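Local coordinates for protein galectin-1 (Bufo arenarum, PDB 1GAN) that binds beta-galactosides, and probably a wide array of complex carbohydrates, as a homodimeric lectin that may regulate cell differentiation and apoptosis, at residues A6-N11 / I118-L123; H16-K21 / V88-Q93. All blocks are in the same frame, centred on the assembly; numbering follows the deposited sequence.

Interaction 1: A6-N11 / I118-L123; sequences AVTNLN and IPFLSL
Leu-10 reaches over the start of segment 118-123 and can be followed atom by atom. Its CB sits 3.3 Å from Pro-119 O and hardly farther from Ile-118 O; CG stays within van der Waals range of Ile-118 O, and CD2 ends 4.1 Å from Leu-121 CB. CG lies anti to the backbone N (chi1 173°), which carries the branch inward to Leu-121. The backbone of the same residue is also bonded: Leu-10 N donates to Pro-119 O at 2.8 Å.

Farther along, Val-7 and Leu-121 form an antiparallel hydrogen-bonded pair. Val-7 N binds Leu-121 O at 2.7 Å, and Leu-121 N returns a bond to Val-7 O at 2.9 Å. On the face that also carries Leu-10, the two side chains run alongside each other, Val-7 CG2 lying 4.0 Å from Leu-121 CD2. The other face carries Ala-6, Thr-8, Phe-120 and Ser-122; there Thr-8 CG2 comes to the edge of the Phe-120 ring, 4.0 Å from CD2, while Ala-6 CB packs loosely against CE2.

Strand 6-12 is one of the two outermost strands of its sheet within the chain, and in the dimer Ala-6 and Thr-8 pair with a strand of the second subunit, so that the sheet continues across the interface. Strand 118-124 lies between it and strand 30-35, where Asn-34 bonds Ser-122 OG and Leu-35 receives Leu-10 and Leu-121; strand 16-23 of the facing sheet meets Leu-121 from within the sandwich.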
ATOM      1  N   ALA A   6      -1.079  -4.713   4.655  1.00 28.92           N
ATOM      2  CA  ALA A   6      -2.328  -5.166   4.054  1.00 25.44           C
ATOM      3  C   ALA A   6      -2.904  -3.964   3.319  1.00 25.20           C
ATOM      4  O   ALA A   6      -2.947  -2.834   3.855  1.00 24.07           O
ATOM      5  CB  ALA A   6      -3.315  -5.685   5.092  1.00 21.63           C
ATOM      6  N   VAL A   7      -3.283  -4.190   2.065  1.00 23.23           N
ATOM      7  CA  VAL A   7      -3.839  -3.148   1.242  1.00 22.25           C
ATOM      8  C   VAL A   7      -5.270  -3.531   0.949  1.00 22.80           C
ATOM      9  O   VAL A   7      -5.561  -4.688   0.625  1.00 24.98           O
ATOM     10  CB  VAL A   7      -3.020  -2.988  -0.060  1.00 21.90           C
ATOM     11  CG1 VAL A   7      -3.547  -1.845  -0.874  1.00 22.26           C
ATOM     12  CG2 VAL A   7      -1.540  -2.730   0.272  1.00 20.89           C
ATOM     13  N   THR A   8      -6.169  -2.588   1.172  1.00 23.22           N
ATOM     14  CA  THR A   8      -7.575  -2.787   0.923  1.00 23.52           C
ATOM     15  C   THR A   8      -7.991  -1.713  -0.066  1.00 23.20           C
ATOM     16  O   THR A   8      -7.463  -0.601  -0.043  1.00 23.39           O
ATOM     17  CB  THR A   8      -8.391  -2.689   2.204  1.00 23.97           C
ATOM     18  OG1 THR A   8      -8.135  -1.425   2.810  1.00 31.60           O
ATOM     19  CG2 THR A   8      -7.954  -3.717   3.163  1.00 22.92           C
ATOM     20  N   ASN A   9      -8.960  -2.056  -0.913  1.00 23.04           N
ATOM     21  CA  ASN A   9      -9.449  -1.194  -1.964  1.00 23.44           C
ATOM     22  C   ASN A   9      -8.361  -1.072  -3.021  1.00 24.58           C
ATOM     23  O   ASN A   9      -8.194  -0.030  -3.646  1.00 24.43           O
ATOM     24  CB  ASN A   9      -9.891   0.163  -1.446  1.00 27.44           C
ATOM     25  CG  ASN A   9     -11.225   0.098  -0.731  1.00 32.37           C
ATOM     26  OD1 ASN A   9     -11.970  -0.848  -0.894  1.00 34.74           O
ATOM     27  ND2 ASN A   9     -11.506   1.085   0.109  1.00 37.69           N
ATOM     28  N   LEU A  10      -7.655  -2.182  -3.241  1.00 25.11           N
ATOM     29  CA  LEU A  10      -6.590  -2.275  -4.235  1.00 26.58           C
ATOM     30  C   LEU A  10      -7.188  -1.972  -5.602  1.00 27.38           C
ATOM     31  O   LEU A  10      -6.570  -1.306  -6.417  1.00 27.40           O
ATOM     32  CB  LEU A  10      -5.976  -3.683  -4.226  1.00 25.38           C
ATOM     33  CG  LEU A  10      -4.958  -3.936  -5.345  1.00 26.69           C
ATOM     34  CD1 LEU A  10      -3.778  -2.985  -5.175  1.00 26.42           C
ATOM     35  CD2 LEU A  10      -4.496  -5.365  -5.345  1.00 21.68           C
ATOM     36  N   ASN A  11      -8.358  -2.545  -5.871  1.00 29.29           N
ATOM     37  CA  ASN A  11      -9.087  -2.317  -7.118  1.00 31.32           C
ATOM     38  C   ASN A  11      -8.278  -2.718  -8.343  1.00 30.19           C
ATOM     39  O   ASN A  11      -8.187  -1.966  -9.307  1.00 31.83           O
ATOM     40  CB  ASN A  11      -9.511  -0.835  -7.179  1.00 37.26           C
ATOM     41  CG  ASN A  11     -10.391  -0.494  -8.384  1.00 43.31           C
ATOM     42  OD1 ASN A  11     -10.324   0.616  -8.907  1.00 47.90           O
ATOM     43  ND2 ASN A  11     -11.237  -1.424  -8.806  1.00 47.37           N
ATOM     44  N   ILE A 118      -9.723  -7.118  -7.874  1.00 24.86           N
ATOM     45  CA  ILE A 118      -9.129  -7.737  -6.700  1.00 21.38           C
ATOM     46  C   ILE A 118      -8.993  -6.591  -5.726  1.00 19.45           C
ATOM     47  O   ILE A 118      -8.215  -5.677  -5.944  1.00 21.11           O
ATOM     48  CB  ILE A 118      -7.732  -8.356  -7.041  1.00 18.28           C
ATOM     49  CG1 ILE A 118      -7.888  -9.466  -8.082  1.00 19.77           C
ATOM     50  CG2 ILE A 118      -7.141  -9.014  -5.835  1.00 20.12           C
ATOM     51  CD1 ILE A 118      -6.583 -10.085  -8.534  1.00 14.98           C
ATOM     52  N   PRO A 119      -9.776  -6.614  -4.651  1.00 19.65           N
ATOM     53  CA  PRO A 119      -9.722  -5.542  -3.666  1.00 19.17           C
ATOM     54  C   PRO A 119      -8.662  -5.636  -2.595  1.00 19.42           C
ATOM     55  O   PRO A 119      -8.238  -4.609  -2.073  1.00 18.96           O
ATOM     56  CB  PRO A 119     -11.101  -5.612  -3.032  1.00 16.89           C
ATOM     57  CG  PRO A 119     -11.377  -7.094  -3.030  1.00 20.30           C
ATOM     58  CD  PRO A 119     -10.902  -7.541  -4.379  1.00 16.96           C
ATOM     59  N   PHE A 120      -8.184  -6.835  -2.310  1.00 18.15           N
ATOM     60  CA  PHE A 120      -7.244  -6.997  -1.221  1.00 18.47           C
ATOM     61  C   PHE A 120      -5.893  -7.618  -1.566  1.00 20.13           C
ATOM     62  O   PHE A 120      -5.798  -8.543  -2.378  1.00 19.26           O
ATOM     63  CB  PHE A 120      -7.991  -7.808  -0.151  1.00 20.50           C
ATOM     64  CG  PHE A 120      -7.176  -8.224   1.054  1.00 22.14           C
ATOM     65  CD1 PHE A 120      -6.453  -9.417   1.043  1.00 22.43           C
ATOM     66  CD2 PHE A 120      -7.276  -7.513   2.252  1.00 19.84           C
ATOM     67  CE1 PHE A 120      -5.867  -9.898   2.200  1.00 24.30           C
ATOM     68  CE2 PHE A 120      -6.694  -7.986   3.408  1.00 19.78           C
ATOM     69  CZ  PHE A 120      -5.990  -9.183   3.391  1.00 21.29           C
ATOM     70  N   LEU A 121      -4.856  -7.099  -0.917  1.00 20.64           N
ATOM     71  CA  LEU A 121      -3.495  -7.604  -1.048  1.00 19.99           C
ATOM     72  C   LEU A 121      -2.865  -7.596   0.354  1.00 19.44           C
ATOM     73  O   LEU A 121      -3.110  -6.689   1.152  1.00 19.74           O
ATOM     74  CB  LEU A 121      -2.639  -6.736  -2.007  1.00 20.48           C
ATOM     75  CG  LEU A 121      -1.129  -7.094  -2.100  1.00 24.75           C
ATOM     76  CD1 LEU A 121      -0.617  -7.001  -3.510  1.00 25.40           C
ATOM     77  CD2 LEU A 121      -0.262  -6.224  -1.200  1.00 25.08           C
ATOM     78  N   SER A 122      -2.097  -8.627   0.678  1.00 19.44           N
ATOM     79  CA  SER A 122      -1.400  -8.664   1.947  1.00 20.53           C
ATOM     80  C   SER A 122      -0.088  -9.393   1.713  1.00 23.01           C
ATOM     81  O   SER A 122       0.064 -10.133   0.715  1.00 20.20           O
ATOM     82  CB  SER A 122      -2.210  -9.341   3.041  1.00 19.27           C
ATOM     83  OG  SER A 122      -2.357 -10.705   2.784  1.00 23.27           O
ATOM     84  N   LEU A 123       0.893  -9.063   2.555  1.00 23.30           N
ATOM     85  CA  LEU A 123       2.222  -9.653   2.492  1.00 24.23           C
ATOM     86  C   LEU A 123       2.445 -10.264   3.844  1.00 25.69           C
ATOM     87  O   LEU A 123       1.867  -9.809   4.831  1.00 27.27           O
ATOM     88  CB  LEU A 123       3.305  -8.606   2.285  1.00 19.43           C
ATOM     89  CG  LEU A 123       3.241  -7.556   1.202  1.00 20.78           C
ATOM     90  CD1 LEU A 123       4.472  -6.696   1.287  1.00 20.85           C
ATOM     91  CD2 LEU A 123       3.188  -8.205  -0.146  1.00 25.54           C
TER

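Interaction 2: H16-K21 / V88-Q93; sequences HCVEIK and VCFEYQ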
ATOM      1  N   HIS A  16      -4.439  -5.668 -15.675  1.00 24.68           N
ATOM      2  CA  HIS A  16      -3.551  -4.759 -14.973  1.00 23.32           C
ATOM      3  C   HIS A  16      -2.623  -5.561 -14.082  1.00 23.55           C
ATOM      4  O   HIS A  16      -2.792  -6.772 -13.928  1.00 22.23           O
ATOM      5  CB  HIS A  16      -4.353  -3.754 -14.154  1.00 23.37           C
ATOM      6  CG  HIS A  16      -5.112  -2.768 -14.981  1.00 22.31           C
ATOM      7  ND1 HIS A  16      -4.625  -1.514 -15.265  1.00 23.57           N
ATOM      8  CD2 HIS A  16      -6.314  -2.854 -15.601  1.00 22.19           C
ATOM      9  CE1 HIS A  16      -5.490  -0.867 -16.032  1.00 23.68           C
ATOM     10  NE2 HIS A  16      -6.524  -1.661 -16.249  1.00 24.26           N
ATOM     11  N   CYS A  17      -1.648  -4.900 -13.483  1.00 23.60           N
ATOM     12  CA  CYS A  17      -0.747  -5.622 -12.628  1.00 28.27           C
ATOM     13  C   CYS A  17      -0.261  -4.773 -11.481  1.00 26.85           C
ATOM     14  O   CYS A  17      -0.397  -3.561 -11.496  1.00 27.22           O
ATOM     15  CB  CYS A  17       0.423  -6.147 -13.431  1.00 31.09           C
ATOM     16  SG  CYS A  17       1.317  -4.849 -14.113  1.00 44.99           S
ATOM     17  N   VAL A  18       0.292  -5.437 -10.484  1.00 25.96           N
ATOM     18  CA  VAL A  18       0.794  -4.799  -9.293  1.00 26.26           C
ATOM     19  C   VAL A  18       2.183  -5.384  -9.056  1.00 26.81           C
ATOM     20  O   VAL A  18       2.392  -6.589  -9.174  1.00 28.12           O
ATOM     21  CB  VAL A  18      -0.161  -5.084  -8.075  1.00 26.37           C
ATOM     22  CG1 VAL A  18      -0.355  -6.572  -7.873  1.00 23.43           C
ATOM     23  CG2 VAL A  18       0.365  -4.454  -6.798  1.00 26.92           C
ATOM     24  N   GLU A  19       3.150  -4.512  -8.822  1.00 27.51           N
ATOM     25  CA  GLU A  19       4.513  -4.935  -8.555  1.00 27.68           C
ATOM     26  C   GLU A  19       4.836  -4.661  -7.097  1.00 27.56           C
ATOM     27  O   GLU A  19       4.517  -3.581  -6.577  1.00 25.90           O
ATOM     28  CB  GLU A  19       5.456  -4.147  -9.443  1.00 29.39           C
ATOM     29  CG  GLU A  19       6.889  -4.259  -9.042  1.00 34.08           C
ATOM     30  CD  GLU A  19       7.714  -3.205  -9.721  1.00 38.43           C
ATOM     31  OE1 GLU A  19       8.099  -3.435 -10.891  1.00 39.37           O
ATOM     32  OE2 GLU A  19       7.961  -2.143  -9.086  1.00 41.44           O
ATOM     33  N   ILE A  20       5.426  -5.643  -6.430  1.00 27.58           N
ATOM     34  CA  ILE A  20       5.810  -5.515  -5.023  1.00 29.40           C
ATOM     35  C   ILE A  20       7.336  -5.543  -4.884  1.00 29.92           C
ATOM     36  O   ILE A  20       8.016  -6.387  -5.492  1.00 30.97           O
ATOM     37  CB  ILE A  20       5.298  -6.715  -4.157  1.00 31.67           C
ATOM     38  CG1 ILE A  20       3.777  -6.875  -4.266  1.00 32.68           C
ATOM     39  CG2 ILE A  20       5.706  -6.533  -2.698  1.00 30.26           C
ATOM     40  CD1 ILE A  20       3.010  -5.697  -3.759  1.00 33.95           C
ATOM     41  N   LYS A  21       7.864  -4.635  -4.070  1.00 30.09           N
ATOM     42  CA  LYS A  21       9.289  -4.572  -3.769  1.00 30.12           C
ATOM     43  C   LYS A  21       9.395  -4.733  -2.269  1.00 30.05           C
ATOM     44  O   LYS A  21       8.709  -4.050  -1.504  1.00 29.13           O
ATOM     45  CB  LYS A  21       9.910  -3.245  -4.184  1.00 31.99           C
ATOM     46  CG  LYS A  21      10.317  -3.203  -5.623  1.00 37.51           C
ATOM     47  CD  LYS A  21      10.834  -1.839  -6.025  1.00 40.64           C
ATOM     48  CE  LYS A  21      10.999  -1.771  -7.536  1.00 42.75           C
ATOM     49  NZ  LYS A  21      11.232  -0.384  -8.007  1.00 45.25           N
ATOM     50  N   VAL A  88       8.645  -8.766  -7.378  1.00 35.41           N
ATOM     51  CA  VAL A  88       7.700  -9.655  -8.053  1.00 31.86           C
ATOM     52  C   VAL A  88       6.564  -8.845  -8.666  1.00 30.43           C
ATOM     53  O   VAL A  88       6.092  -7.871  -8.069  1.00 29.99           O
ATOM     54  CB  VAL A  88       6.977 -10.590  -7.070  1.00 31.80           C
ATOM     55  CG1 VAL A  88       6.430 -11.779  -7.816  1.00 33.49           C
ATOM     56  CG2 VAL A  88       7.863 -10.999  -5.922  1.00 34.31           C
ATOM     57  N   CYS A  89       6.095  -9.274  -9.825  1.00 27.19           N
ATOM     58  CA  CYS A  89       4.981  -8.629 -10.476  1.00 27.48           C
ATOM     59  C   CYS A  89       3.916  -9.678 -10.664  1.00 26.51           C
ATOM     60  O   CYS A  89       4.215 -10.860 -10.921  1.00 26.08           O
ATOM     61  CB  CYS A  89       5.364  -8.083 -11.837  1.00 28.93           C
ATOM     62  SG  CYS A  89       6.643  -6.860 -11.745  1.00 44.20           S
ATOM     63  N   PHE A  90       2.677  -9.248 -10.504  1.00 24.50           N
ATOM     64  CA  PHE A  90       1.536 -10.111 -10.679  1.00 23.77           C
ATOM     65  C   PHE A  90       0.701  -9.428 -11.727  1.00 24.79           C
ATOM     66  O   PHE A  90       0.326  -8.264 -11.574  1.00 26.98           O
ATOM     67  CB  PHE A  90       0.762 -10.255  -9.370  1.00 22.44           C
ATOM     68  CG  PHE A  90       1.568 -10.861  -8.281  1.00 22.06           C
ATOM     69  CD1 PHE A  90       2.371 -10.067  -7.471  1.00 24.17           C
ATOM     70  CD2 PHE A  90       1.547 -12.228  -8.075  1.00 21.70           C
ATOM     71  CE1 PHE A  90       3.143 -10.634  -6.469  1.00 23.59           C
ATOM     72  CE2 PHE A  90       2.313 -12.805  -7.076  1.00 23.14           C
ATOM     73  CZ  PHE A  90       3.114 -12.011  -6.269  1.00 23.16           C
ATOM     74  N   GLU A  91       0.422 -10.140 -12.805  1.00 25.04           N
ATOM     75  CA  GLU A  91      -0.378  -9.587 -13.877  1.00 26.61           C
ATOM     76  C   GLU A  91      -1.684 -10.361 -13.860  1.00 25.28           C
ATOM     77  O   GLU A  91      -1.694 -11.571 -14.065  1.00 23.24           O
ATOM     78  CB  GLU A  91       0.355  -9.776 -15.200  1.00 29.19           C
ATOM     79  CG  GLU A  91      -0.163  -8.970 -16.335  1.00 36.23           C
ATOM     80  CD  GLU A  91       0.401  -9.469 -17.661  1.00 43.35           C
ATOM     81  OE1 GLU A  91       1.650  -9.549 -17.810  1.00 43.32           O
ATOM     82  OE2 GLU A  91      -0.417  -9.810 -18.546  1.00 45.98           O
ATOM     83  N   TYR A  92      -2.775  -9.650 -13.604  1.00 25.38           N
ATOM     84  CA  TYR A  92      -4.091 -10.250 -13.522  1.00 26.62           C
ATOM     85  C   TYR A  92      -4.838 -10.343 -14.853  1.00 27.90           C
ATOM     86  O   TYR A  92      -5.117  -9.326 -15.481  1.00 26.12           O
ATOM     87  CB  TYR A  92      -4.939  -9.470 -12.504  1.00 27.10           C
ATOM     88  CG  TYR A  92      -6.358  -9.995 -12.347  1.00 27.29           C
ATOM     89  CD1 TYR A  92      -6.624 -11.361 -12.414  1.00 26.87           C
ATOM     90  CD2 TYR A  92      -7.426  -9.127 -12.110  1.00 26.23           C
ATOM     91  CE1 TYR A  92      -7.904 -11.850 -12.251  1.00 26.84           C
ATOM     92  CE2 TYR A  92      -8.723  -9.610 -11.940  1.00 25.52           C
ATOM     93  CZ  TYR A  92      -8.954 -10.977 -12.009  1.00 25.59           C
ATOM     94  OH  TYR A  92     -10.219 -11.489 -11.814  1.00 22.04           O
ATOM     95  N   GLN A  93      -5.121 -11.559 -15.312  1.00 29.12           N
ATOM     96  CA  GLN A  93      -5.895 -11.733 -16.533  1.00 29.44           C
ATOM     97  C   GLN A  93      -7.062 -12.599 -16.147  1.00 29.56           C
ATOM     98  O   GLN A  93      -6.993 -13.320 -15.154  1.00 30.08           O
ATOM     99  CB  GLN A  93      -5.073 -12.355 -17.636  1.00 32.01           C
ATOM    100  CG  GLN A  93      -4.169 -11.356 -18.317  1.00 37.62           C
ATOM    101  CD  GLN A  93      -3.200 -12.035 -19.237  1.00 41.34           C
ATOM    102  OE1 GLN A  93      -3.604 -12.779 -20.124  1.00 44.20           O
ATOM    103  NE2 GLN A  93      -1.913 -11.860 -18.981  1.00 43.85           N
TER
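Phe-90 overlaps Val-18 across the strand pair, its CB 4.1 Å from Val-18 CG1, the two side chains running at a slant to one another. CG of Phe-90 is anti to the carbonyl carbon (chi1 -61°), and this swings the ring along the strand toward Ile-20, whose CG1 approaches the ring edge at 4.4 Å from CE1. Val-18 O also lies near the plane of that ring, at its edge, and accepts the backbone N-H of Phe-90 at 3.0 Å.

The main chain pairs most clearly at Ile-20 and Val-88, which exchange two bonds: Ile-20 N reaches Val-88 O at 2.8 Å, and Val-88 N reaches Ile-20 O at 3.1 Å. Farther along, toward the other end of the pairing, Tyr-92 N donates to His-16 O.

These are two inner strands of the five-stranded antiparallel sheet that, with the facing six-stranded sheet, forms the galectin beta-sandwich. Strand 16-23 has strand 127-133 as its other neighbour, and strand 85-92 has strand 96-101. Val-18, Ile-20, Val-88, Phe-90 and Tyr-92 turn to the sandwich interior, where Ile-20 touches Leu-121 and Leu-123 of the facing sheet, and Tyr-92 OH bonds to Leu-115 O.

The reverse face is more polar and partly exposed. There Cys-89 SG rests against the aliphatic part of Glu-19, 3.8 Å from CG, the extended chi1 of Glu-19 (166°) laying CB and CG alongside the sulfur. Glu-91 CB lies 4.0 Å from Cys-17 CB, but its carboxylate leads off to a salt bridge with Lys-100.

How the interactions relate
Both interactions join antiparallel neighbours, one in each sheet of the sandwich. Residues 6-11 / 118-123 lie at the margin of their sheet and at the dimer interface; residues 16-21 / 88-93 occupy the middle of theirs, with no second-subunit contact. The chain passes from strand 6-12 directly to strand 16-23, crossing between sheets. The interactions meet in the buried apolar layer: Leu-121 CD1 touches Ile-20 CD1 at 3.9 Å, and Ile-118 CD1 packs on Tyr-92 CD2 at 3.8 Å. Away from it their outer faces differ: interaction 1 has Phe-120, Thr-8 and Ala-6, interaction 2 has glutamates and cysteines.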